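PDB 2W3Y: virulence factor from Pectobacterium carotovorum, which is an S-palmitoylated protein that binds lipid vesicles and acts as a virulence factor of a Drosophila pathogen. Local coordinates for residues Tyr13-His18 / Leu247-Gly252; Gln45-Asn50 / Ser260-Ile265; Leu116-Lys121 / Val215-Gly220. All blocks are in the same frame, centred on the assembly; numbering follows the deposited sequence.

Contact 1 of 3, residues Tyr13-His18 / Leu247-Gly252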
loop_
_atom_site.group_PDB
_atom_site.type_symbol
_atom_site.label_atom_id
_atom_site.label_comp_id
_atom_site.label_asym_id
_atom_site.label_seq_id
_atom_site.Cartn_x
_atom_site.Cartn_y
_atom_site.Cartn_z
ATOM N N TYR A 13 -20.896 8.520 -1.983
ATOM C CA TYR A 13 -20.295 7.497 -2.843
ATOM C C TYR A 13 -20.198 6.160 -2.103
ATOM O O TYR A 13 -20.595 5.103 -2.618
ATOM C CB TYR A 13 -18.909 7.956 -3.344
ATOM C CG TYR A 13 -18.244 6.930 -4.237
ATOM C CD1 TYR A 13 -18.587 6.831 -5.591
ATOM C CD2 TYR A 13 -17.288 6.040 -3.722
ATOM C CE1 TYR A 13 -18.001 5.872 -6.416
ATOM C CE2 TYR A 13 -16.690 5.089 -4.537
ATOM C CZ TYR A 13 -17.050 5.013 -5.881
ATOM O OH TYR A 13 -16.461 4.070 -6.688
ATOM N N PHE A 14 -19.687 6.231 -0.880
ATOM C CA PHE A 14 -19.523 5.060 -0.029
ATOM C C PHE A 14 -20.849 4.535 0.526
ATOM O O PHE A 14 -21.033 3.318 0.626
ATOM C CB PHE A 14 -18.506 5.357 1.080
ATOM C CG PHE A 14 -17.076 5.188 0.635
ATOM C CD1 PHE A 14 -16.467 6.129 -0.201
ATOM C CD2 PHE A 14 -16.340 4.067 1.032
ATOM C CE1 PHE A 14 -15.143 5.955 -0.649
ATOM C CE2 PHE A 14 -15.021 3.894 0.609
ATOM C CZ PHE A 14 -14.416 4.837 -0.231
ATOM N N GLN A 15 -21.779 5.444 0.849
ATOM C CA GLN A 15 -23.129 5.049 1.287
ATOM C C GLN A 15 -23.796 4.178 0.225
ATOM O O GLN A 15 -24.429 3.172 0.543
ATOM C CB GLN A 15 -24.006 6.279 1.641
ATOM C CG GLN A 15 -25.378 5.947 2.276
ATOM C CD GLN A 15 -25.347 5.782 3.816
ATOM O OE1 GLN A 15 -25.148 6.741 4.548
ATOM N NE2 GLN A 15 -25.572 4.570 4.288
ATOM N N ASN A 16 -23.618 4.551 -1.039
ATOM C CA ASN A 16 -24.214 3.815 -2.144
ATOM C C ASN A 16 -23.593 2.434 -2.347
ATOM O O ASN A 16 -24.308 1.460 -2.611
ATOM C CB ASN A 16 -24.136 4.631 -3.435
ATOM C CG ASN A 16 -24.723 3.898 -4.616
ATOM O OD1 ASN A 16 -24.015 3.582 -5.576
ATOM N ND2 ASN A 16 -26.020 3.589 -4.544
ATOM N N ILE A 17 -22.267 2.349 -2.223
ATOM C CA ILE A 17 -21.574 1.067 -2.347
ATOM C C ILE A 17 -22.113 0.052 -1.340
ATOM O O ILE A 17 -22.435 -1.083 -1.705
ATOM C CB ILE A 17 -20.029 1.238 -2.245
ATOM C CG1 ILE A 17 -19.486 1.845 -3.545
ATOM C CG2 ILE A 17 -19.326 -0.102 -1.957
ATOM C CD1 ILE A 17 -18.042 2.317 -3.456
ATOM N N HIS A 18 -22.265 0.479 -0.091
ATOM C CA HIS A 18 -22.576 -0.451 0.991
ATOM C C HIS A 18 -24.079 -0.740 1.229
ATOM O O HIS A 18 -24.425 -1.589 2.047
ATOM C CB HIS A 18 -21.838 -0.030 2.275
ATOM C CG HIS A 18 -20.362 -0.321 2.244
ATOM N ND1 HIS A 18 -19.399 0.662 2.366
ATOM C CD2 HIS A 18 -19.687 -1.487 2.097
ATOM C CE1 HIS A 18 -18.197 0.112 2.293
ATOM N NE2 HIS A 18 -18.344 -1.190 2.136
ATOM N N LEU A 247 -14.204 7.512 8.655
ATOM C CA LEU A 247 -13.478 6.282 8.996
ATOM C C LEU A 247 -14.285 5.339 9.915
ATOM O O LEU A 247 -14.303 4.125 9.704
ATOM C CB LEU A 247 -12.100 6.605 9.586
ATOM C CG LEU A 247 -11.036 7.229 8.667
ATOM C CD1 LEU A 247 -9.726 7.291 9.400
ATOM C CD2 LEU A 247 -10.863 6.461 7.344
ATOM N N ASP A 248 -14.978 5.914 10.901
ATOM C CA ASP A 248 -15.869 5.156 11.784
ATOM C C ASP A 248 -17.056 4.505 11.055
ATOM O O ASP A 248 -17.414 3.363 11.337
ATOM C CB ASP A 248 -16.343 6.046 12.956
ATOM C CG ASP A 248 -15.301 6.166 14.059
ATOM O OD1 ASP A 248 -14.343 5.352 14.070
ATOM O OD2 ASP A 248 -15.436 7.060 14.933
ATOM N N LYS A 249 -17.635 5.218 10.094
ATOM C CA LYS A 249 -18.807 4.731 9.370
ATOM C C LYS A 249 -18.521 3.578 8.379
ATOM O O LYS A 249 -19.338 2.663 8.209
ATOM C CB LYS A 249 -19.487 5.908 8.648
ATOM C CG LYS A 249 -20.884 5.603 8.110
ATOM C CD LYS A 249 -21.589 6.866 7.595
ATOM C CE LYS A 249 -22.810 6.528 6.744
ATOM N NZ LYS A 249 -23.335 7.736 6.004
ATOM N N TYR A 250 -17.361 3.624 7.732
ATOM C CA TYR A 250 -17.079 2.718 6.626
ATOM C C TYR A 250 -15.935 1.752 6.920
ATOM O O TYR A 250 -15.393 1.119 6.002
ATOM C CB TYR A 250 -16.832 3.528 5.354
ATOM C CG TYR A 250 -18.057 4.340 4.935
ATOM C CD1 TYR A 250 -19.211 3.698 4.482
ATOM C CD2 TYR A 250 -18.060 5.732 5.008
ATOM C CE1 TYR A 250 -20.341 4.417 4.104
ATOM C CE2 TYR A 250 -19.195 6.473 4.629
ATOM C CZ TYR A 250 -20.326 5.802 4.183
ATOM O OH TYR A 250 -21.451 6.492 3.800
ATOM N N GLU A 251 -15.613 1.625 8.210
ATOM C CA GLU A 251 -14.493 0.809 8.714
ATOM C C GLU A 251 -14.427 -0.607 8.131
ATOM O O GLU A 251 -15.390 -1.351 8.197
ATOM C CB GLU A 251 -14.541 0.720 10.250
ATOM C CG GLU A 251 -13.290 0.067 10.856
ATOM C CD GLU A 251 -13.317 -0.025 12.375
ATOM O OE1 GLU A 251 -12.646 -0.945 12.910
ATOM O OE2 GLU A 251 -13.999 0.811 13.030
ATOM N N GLY A 252 -13.278 -0.970 7.571
ATOM C CA GLY A 252 -13.044 -2.346 7.146
ATOM C C GLY A 252 -12.371 -3.139 8.260
ATOM O O GLY A 252 -11.838 -2.562 9.197
#

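Contact 2 of 3, residues Gln45-Asn50 / Ser260-Ile265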
loop_
_atom_site.group_PDB
_atom_site.type_symbol
_atom_site.label_atom_id
_atom_site.label_comp_id
_atom_site.label_asym_id
_atom_site.label_seq_id
_atom_site.Cartn_x
_atom_site.Cartn_y
_atom_site.Cartn_z
ATOM N N GLN A 45 0.488 -3.335 3.216
ATOM C CA GLN A 45 1.776 -2.961 3.828
ATOM C C GLN A 45 1.777 -1.575 4.498
ATOM O O GLN A 45 1.029 -0.678 4.104
ATOM C CB GLN A 45 2.911 -2.995 2.785
ATOM C CG GLN A 45 2.904 -4.218 1.878
ATOM C CD GLN A 45 3.721 -5.361 2.439
ATOM O OE1 GLN A 45 4.950 -5.316 2.400
ATOM N NE2 GLN A 45 3.050 -6.383 2.977
ATOM N N THR A 46 2.621 -1.414 5.518
ATOM C CA THR A 46 2.867 -0.108 6.150
ATOM C C THR A 46 4.372 0.090 6.289
ATOM O O THR A 46 5.045 -0.630 7.045
ATOM C CB THR A 46 2.213 0.001 7.551
ATOM O OG1 THR A 46 0.825 -0.319 7.462
ATOM C CG2 THR A 46 2.335 1.436 8.102
ATOM N N TYR A 47 4.912 1.043 5.532
ATOM C CA TYR A 47 6.344 1.291 5.574
ATOM C C TYR A 47 6.623 2.607 6.262
ATOM O O TYR A 47 6.119 3.654 5.854
ATOM C CB TYR A 47 6.960 1.334 4.179
ATOM C CG TYR A 47 6.751 0.083 3.354
ATOM C CD1 TYR A 47 6.805 -1.187 3.941
ATOM C CD2 TYR A 47 6.510 0.169 1.978
ATOM C CE1 TYR A 47 6.601 -2.348 3.184
ATOM C CE2 TYR A 47 6.320 -0.993 1.208
ATOM C CZ TYR A 47 6.374 -2.245 1.822
ATOM O OH TYR A 47 6.195 -3.400 1.084
ATOM N N GLN A 48 7.437 2.555 7.297
ATOM C CA GLN A 48 7.952 3.783 7.882
ATOM C C GLN A 48 9.431 3.901 7.583
ATOM O O GLN A 48 10.193 2.976 7.851
ATOM C CB GLN A 48 7.687 3.840 9.384
ATOM C CG GLN A 48 8.170 5.160 9.981
ATOM C CD GLN A 48 7.925 5.270 11.472
ATOM O OE1 GLN A 48 6.976 4.690 12.007
ATOM N NE2 GLN A 48 8.790 6.019 12.153
ATOM N N PHE A 49 9.832 5.037 7.023
ATOM C CA PHE A 49 11.223 5.261 6.674
ATOM C C PHE A 49 11.877 6.158 7.708
ATOM O O PHE A 49 11.610 7.354 7.746
ATOM C CB PHE A 49 11.359 5.847 5.257
ATOM C CG PHE A 49 10.756 4.981 4.197
ATOM C CD1 PHE A 49 11.214 3.673 3.997
ATOM C CD2 PHE A 49 9.699 5.457 3.417
ATOM C CE1 PHE A 49 10.642 2.850 3.004
ATOM C CE2 PHE A 49 9.124 4.649 2.434
ATOM C CZ PHE A 49 9.592 3.350 2.228
ATOM N N ASN A 50 12.705 5.534 8.550
ATOM C CA ASN A 50 13.427 6.177 9.665
ATOM C C ASN A 50 12.562 6.429 10.887
ATOM O O ASN A 50 11.392 6.753 10.768
ATOM C CB ASN A 50 14.117 7.477 9.222
ATOM C CG ASN A 50 15.124 7.256 8.115
ATOM O OD1 ASN A 50 15.910 6.313 8.160
ATOM N ND2 ASN A 50 15.112 8.139 7.114
ATOM N N SER A 260 -1.259 -11.403 4.058
ATOM C CA SER A 260 -0.282 -10.639 3.264
ATOM C C SER A 260 0.284 -9.375 3.941
ATOM O O SER A 260 0.936 -8.565 3.280
ATOM C CB SER A 260 -0.904 -10.225 1.919
ATOM O OG SER A 260 -1.955 -9.273 2.115
ATOM N N TYR A 261 0.029 -9.190 5.230
ATOM C CA TYR A 261 0.399 -7.937 5.908
ATOM C C TYR A 261 1.826 -7.931 6.439
ATOM O O TYR A 261 2.291 -8.931 6.969
ATOM C CB TYR A 261 -0.561 -7.651 7.072
ATOM C CG TYR A 261 -0.204 -6.425 7.900
ATOM C CD1 TYR A 261 -0.531 -5.141 7.463
ATOM C CD2 TYR A 261 0.452 -6.561 9.135
ATOM C CE1 TYR A 261 -0.208 -4.000 8.244
ATOM C CE2 TYR A 261 0.776 -5.447 9.905
ATOM C CZ TYR A 261 0.443 -4.179 9.462
ATOM O OH TYR A 261 0.768 -3.100 10.247
ATOM N N PHE A 262 2.496 -6.789 6.292
ATOM C CA PHE A 262 3.802 -6.533 6.894
ATOM C C PHE A 262 3.902 -5.050 7.234
ATOM O O PHE A 262 3.405 -4.204 6.490
ATOM C CB PHE A 262 4.928 -6.912 5.925
ATOM C CG PHE A 262 6.330 -6.662 6.466
ATOM C CD1 PHE A 262 6.926 -7.567 7.347
ATOM C CD2 PHE A 262 7.048 -5.528 6.080
ATOM C CE1 PHE A 262 8.229 -7.338 7.846
ATOM C CE2 PHE A 262 8.355 -5.293 6.566
ATOM C CZ PHE A 262 8.937 -6.194 7.456
ATOM N N ASP A 263 4.542 -4.743 8.355
ATOM C CA ASP A 263 4.925 -3.374 8.674
ATOM C C ASP A 263 6.345 -3.364 9.203
ATOM O O ASP A 263 6.812 -4.358 9.756
ATOM C CB ASP A 263 3.990 -2.760 9.714
ATOM C CG ASP A 263 4.198 -3.360 11.097
ATOM O OD1 ASP A 263 3.757 -4.508 11.300
ATOM O OD2 ASP A 263 4.810 -2.693 11.968
ATOM N N ASP A 264 7.036 -2.236 9.037
ATOM C CA ASP A 264 8.360 -2.077 9.609
ATOM C C ASP A 264 8.726 -0.604 9.690
ATOM O O ASP A 264 8.131 0.243 9.000
ATOM C CB ASP A 264 9.404 -2.845 8.777
ATOM C CG ASP A 264 10.615 -3.309 9.611
ATOM O OD1 ASP A 264 10.639 -3.091 10.858
ATOM O OD2 ASP A 264 11.550 -3.892 9.005
ATOM N N ILE A 265 9.656 -0.300 10.592
ATOM C CA ILE A 265 10.389 0.957 10.567
ATOM C C ILE A 265 11.751 0.648 9.979
ATOM O O ILE A 265 12.582 -0.041 10.596
ATOM C CB ILE A 265 10.508 1.631 11.981
ATOM C CG1 ILE A 265 9.111 1.943 12.530
ATOM C CG2 ILE A 265 11.356 2.906 11.906
ATOM C CD1 ILE A 265 9.055 2.252 14.025
#

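Contact 3 of 3, residues Leu116-Lys121 / Val215-Gly220. With PLM (palmitic acid), chain C.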
loop_
_atom_site.group_PDB
_atom_site.type_symbol
_atom_site.label_atom_id
_atom_site.label_comp_id
_atom_site.label_asym_id
_atom_site.label_seq_id
_atom_site.Cartn_x
_atom_site.Cartn_y
_atom_site.Cartn_z
ATOM N N LEU A 116 9.080 -0.726 -13.434
ATOM C CA LEU A 116 10.230 -1.365 -12.810
ATOM C C LEU A 116 10.916 -2.230 -13.870
ATOM O O LEU A 116 10.440 -3.323 -14.199
ATOM C CB LEU A 116 9.814 -2.187 -11.576
ATOM C CG LEU A 116 10.891 -2.915 -10.750
ATOM C CD1 LEU A 116 12.115 -2.030 -10.496
ATOM C CD2 LEU A 116 10.310 -3.409 -9.422
ATOM N N ASN A 117 12.001 -1.706 -14.435
ATOM C CA ASN A 117 12.782 -2.391 -15.459
ATOM C C ASN A 117 14.225 -2.453 -15.008
ATOM O O ASN A 117 14.993 -1.517 -15.248
ATOM C CB ASN A 117 12.715 -1.651 -16.798
ATOM C CG ASN A 117 11.319 -1.575 -17.360
ATOM O OD1 ASN A 117 10.618 -2.584 -17.455
ATOM N ND2 ASN A 117 10.902 -0.372 -17.747
ATOM N N THR A 118 14.585 -3.554 -14.357
ATOM C CA THR A 118 15.898 -3.709 -13.752
ATOM C C THR A 118 16.262 -5.196 -13.700
ATOM O O THR A 118 15.389 -6.066 -13.732
ATOM C CB THR A 118 15.923 -3.085 -12.336
ATOM O OG1 THR A 118 17.274 -2.856 -11.916
ATOM C CG2 THR A 118 15.202 -3.972 -11.313
ATOM N N THR A 119 17.558 -5.480 -13.642
ATOM C CA THR A 119 18.050 -6.844 -13.490
ATOM C C THR A 119 18.948 -6.879 -12.256
ATOM O O THR A 119 19.953 -6.168 -12.189
ATOM C CB THR A 119 18.800 -7.340 -14.757
ATOM O OG1 THR A 119 17.913 -7.321 -15.886
ATOM C CG2 THR A 119 19.290 -8.763 -14.558
ATOM N N VAL A 120 18.550 -7.692 -11.280
ATOM C CA VAL A 120 19.216 -7.806 -9.978
ATOM C C VAL A 120 19.289 -9.287 -9.576
ATOM O O VAL A 120 18.603 -10.123 -10.175
ATOM C CB VAL A 120 18.443 -7.021 -8.875
ATOM C CG1 VAL A 120 18.527 -5.500 -9.097
ATOM C CG2 VAL A 120 16.978 -7.481 -8.783
ATOM N N LYS A 121 20.111 -9.608 -8.574
ATOM C CA LYS A 121 20.104 -10.942 -7.953
ATOM C C LYS A 121 18.799 -11.131 -7.187
ATOM O O LYS A 121 18.226 -10.165 -6.670
ATOM C CB LYS A 121 21.251 -11.127 -6.951
ATOM C CG LYS A 121 22.621 -10.604 -7.381
ATOM C CD LYS A 121 23.641 -10.862 -6.265
ATOM C CE LYS A 121 24.781 -9.842 -6.282
ATOM N NZ LYS A 121 25.759 -10.115 -7.370
ATOM N N VAL A 215 17.898 -12.035 -11.896
ATOM C CA VAL A 215 16.500 -12.101 -12.334
ATOM C C VAL A 215 16.083 -10.796 -13.025
ATOM O O VAL A 215 16.437 -9.700 -12.573
ATOM C CB VAL A 215 15.498 -12.494 -11.183
ATOM C CG1 VAL A 215 16.059 -13.608 -10.295
ATOM C CG2 VAL A 215 15.105 -11.300 -10.331
ATOM N N ASN A 216 15.344 -10.917 -14.125
ATOM C CA ASN A 216 14.849 -9.750 -14.845
ATOM C C ASN A 216 13.501 -9.319 -14.283
ATOM O O ASN A 216 12.532 -10.073 -14.312
ATOM C CB ASN A 216 14.755 -10.014 -16.360
ATOM C CG ASN A 216 14.330 -8.773 -17.160
ATOM O OD1 ASN A 216 14.924 -7.695 -17.035
ATOM N ND2 ASN A 216 13.293 -8.929 -17.994
ATOM N N LEU A 217 13.463 -8.110 -13.737
ATOM C CA LEU A 217 12.212 -7.516 -13.282
ATOM C C LEU A 217 11.743 -6.536 -14.340
ATOM O O LEU A 217 12.354 -5.473 -14.524
ATOM C CB LEU A 217 12.403 -6.798 -11.942
ATOM C CG LEU A 217 13.014 -7.552 -10.760
ATOM C CD1 LEU A 217 13.098 -6.613 -9.548
ATOM C CD2 LEU A 217 12.213 -8.820 -10.426
ATOM N N GLU A 218 10.680 -6.902 -15.047
ATOM C CA GLU A 218 10.055 -6.021 -16.039
ATOM C C GLU A 218 8.550 -5.973 -15.791
ATOM O O GLU A 218 7.814 -6.868 -16.215
ATOM C CB GLU A 218 10.374 -6.462 -17.489
ATOM C CG GLU A 218 9.911 -5.429 -18.544
ATOM C CD GLU A 218 9.999 -5.918 -19.993
ATOM O OE1 GLU A 218 9.449 -6.996 -20.327
ATOM O OE2 GLU A 218 10.596 -5.192 -20.815
ATOM N N PHE A 219 8.106 -4.951 -15.058
ATOM C CA PHE A 219 6.695 -4.832 -14.677
ATOM C C PHE A 219 6.179 -3.447 -14.984
ATOM O O PHE A 219 6.812 -2.446 -14.647
ATOM C CB PHE A 219 6.477 -5.123 -13.184
ATOM C CG PHE A 219 6.758 -6.538 -12.787
ATOM C CD1 PHE A 219 5.731 -7.477 -12.743
ATOM C CD2 PHE A 219 8.052 -6.931 -12.427
ATOM C CE1 PHE A 219 5.985 -8.796 -12.361
ATOM C CE2 PHE A 219 8.327 -8.239 -12.045
ATOM C CZ PHE A 219 7.283 -9.183 -12.008
ATOM N N GLY A 220 5.023 -3.398 -15.635
ATOM C CA GLY A 220 4.305 -2.154 -15.819
ATOM C C GLY A 220 3.367 -2.012 -14.639
ATOM O O GLY A 220 2.522 -2.871 -14.402
HETATM C C1 PLM C . 10.714 -13.729 -3.067
HETATM O O2 PLM C . 10.985 -14.955 -3.163
HETATM C C2 PLM C . 9.940 -13.024 -4.175
HETATM C C3 PLM C . 8.515 -12.645 -3.781
HETATM C C4 PLM C . 7.737 -11.973 -4.914
HETATM C C5 PLM C . 8.122 -10.508 -5.115
HETATM C C6 PLM C . 7.849 -10.017 -6.536
HETATM C C7 PLM C . 7.832 -8.491 -6.601
HETATM C C8 PLM C . 8.226 -7.938 -7.975
HETATM C C9 PLM C . 6.991 -7.362 -8.667
HETATM C CA PLM C . 7.014 -5.847 -8.827
HETATM C CB PLM C . 5.937 -5.177 -7.981
HETATM C CC PLM C . 6.333 -3.743 -7.665
HETATM C CD PLM C . 6.005 -3.363 -6.228
HETATM C CE PLM C . 5.050 -2.180 -6.208
HETATM C CF PLM C . 5.044 -1.483 -4.855
#

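Contact 1 of 3, residues Tyr13-His18 / Leu247-Gly252
F14, H18 and Y250 form an aromatic cluster where helix 9-18, near the N terminus, packs on the C-terminal part of helix 237-250. Y250 carries most of this contact. One face of its ring receives F14: CB sits 3.6 Å from the centroid of the Y250 ring, only 9° off the normal, a clear CH-pi contact. The F14 ring turns its edge toward the same Y250 ring, in an edge-to-face pair with centroids 5.6 Å apart and planes at 52°. The opposite face of Y250 is covered by CG of its own neighbour K249, over the centre. The ring is therefore clamped between two aliphatic groups, one from each segment. H18 meets Y250 rim to rim, and ND1 of H18 lies 3.7 Å from CD1 of Y250. CG2 of I17 covers one face of the imidazole. Outside the two segments, F246 meets the rings of both F14 and Y250, and F30 stacks on H18. Helices 57-81 and 91-105 also pack on F14, so its ring lies between its own helix and three others.

Polar atoms meet beside this cluster. The extended K249 chain crosses the Q15 side chain at about a right angle. Q15 bends at chi2 (87°), which turns CD off the line of the chain, and OE1 meets K249 NZ. NZ donates to this OE1 from above the amide carbonyl plane; the modelled length of 2.5 Å between NZ and OE1 is doubtful. OH of Y250 lies 3.4 Å from CB of Q15, but its hydrogen-bond partner is D11, one turn back on helix 9-18. The same carboxylate oxygen, D11 OD1, takes the hydrogen bond of Y250 OH and forms a salt bridge with K249 NZ.

Contact 2 of 3, residues Gln45-Asn50 / Ser260-Ile265
Q48 and I265 lie side by side on two parallel beta strands, 40-49 and 262-266, within the mixed sheet of the protein. The two side chains point the same way. CB of Q48 lies 3.9 Å from I265 CG1. CG of Q48 is anti to the backbone N (chi1 -177°), and the chain stays extended beyond it. This carries the amide along the isoleucine: CD comes 3.7 Å from I265 CG1. At the tip, OE1 lies 3.5 Å from the same I265 CG1 and takes a hydrogen bond from R64 of helix 57-81. NE2 passes I265 CG2 and donates to the backbone O of N50 at 3.0 Å. Both ends of the amide are thus engaged, which fixes its rotation.

The backbones join by regular parallel pairing. T46 N donates to F262 O, D264 N to T46 O, and Q48 N to D264 O at 3.0 Å. Q45 and Y47 bond on the other side to strand 166-179, so strand 40-49 lies between two parallel neighbours.

T46 and D263 share the face of Q48, and CB of T46 packs on CB of D263. T46 OG1 and Y261 OH both bond to E68, while D263 forms a salt bridge with R64. Q45, Y47, F262 and D264 point to the other face, where the Y47 side chain comes within about 6 Å of the bound palmitic acid. The edges of the Y47 and F262 rings approach each other there. Y47 OH donates to Q45 OE1 at 2.6 Å, in the amide carbonyl plane and on a lone pair.

Contact 3 of 3, residues Leu116-Lys121 / Val215-Gly220
L116 to V120 pair with V215 to F219 as antiparallel strands of the mixed sheet, beside the bound palmitic acid. The segments run at 178° to each other. L116 with F219, T118 with L217 and V120 with V215 are hydrogen-bonded pairs, each closed by two backbone bonds. V215 N to V120 O is short, at 2.7 Å. N117 with E218 and T119 with N216 are the non-hydrogen-bonded pairs between them.

One face carries L116, T118, V120, V215, L217 and F219. Here L217 links three residues of the facing strand. Its CD1 touches T118 CG2 at 3.8 Å, and also meets V120 CG2 and L116 CD2. CD1 stands anti to CA (chi2 180°), which carries it to these carbons. The side chains of L217 and T118 lie side by side, while V120 crosses L217 at about a right angle. S128 of helix 125-134 packs on V120 and L217, so that helix covers this part of the sheet face.

The other face is exposed and polar. There T119 OG1 donates weakly to N216 OD1 at 3.2 Å.

At the L116-F219 end the mainly apolar face meets the lipid. The bound palmitic acid, consistent with the S-palmitoylation of this protein, runs past L116 and F219. L116 CD2 lies 4.1 Å from carbon CA of the palmitic acid. F198 meets the F219 ring edge-to-face. One face of the F219 ring lies against the chain: palmitic acid C9 sits over the ring centre, with F219 CE2 as its nearest ring atom at 3.7 Å.

Overall arrangement
Near the N terminus, helix 9-18 supplies the first half of contact 1. Strand 40-49 then opens contact 2, and strand 109-121 opens contact 3. Contact 3 closes first, when strand 214-228 returns beside strand 109-121. Helix 237-250 next closes contact 1, and strand 262-266 closes contact 2. Contact 3 is therefore nested inside the loops of both others, while contacts 1 and 2 cross. Contacts 2 and 3 join strands of one mixed sheet, with centres about 22 Å apart. Contact 1 ties helices together, and its centre is about 38 Å from that of contact 3, across the centre of the chain.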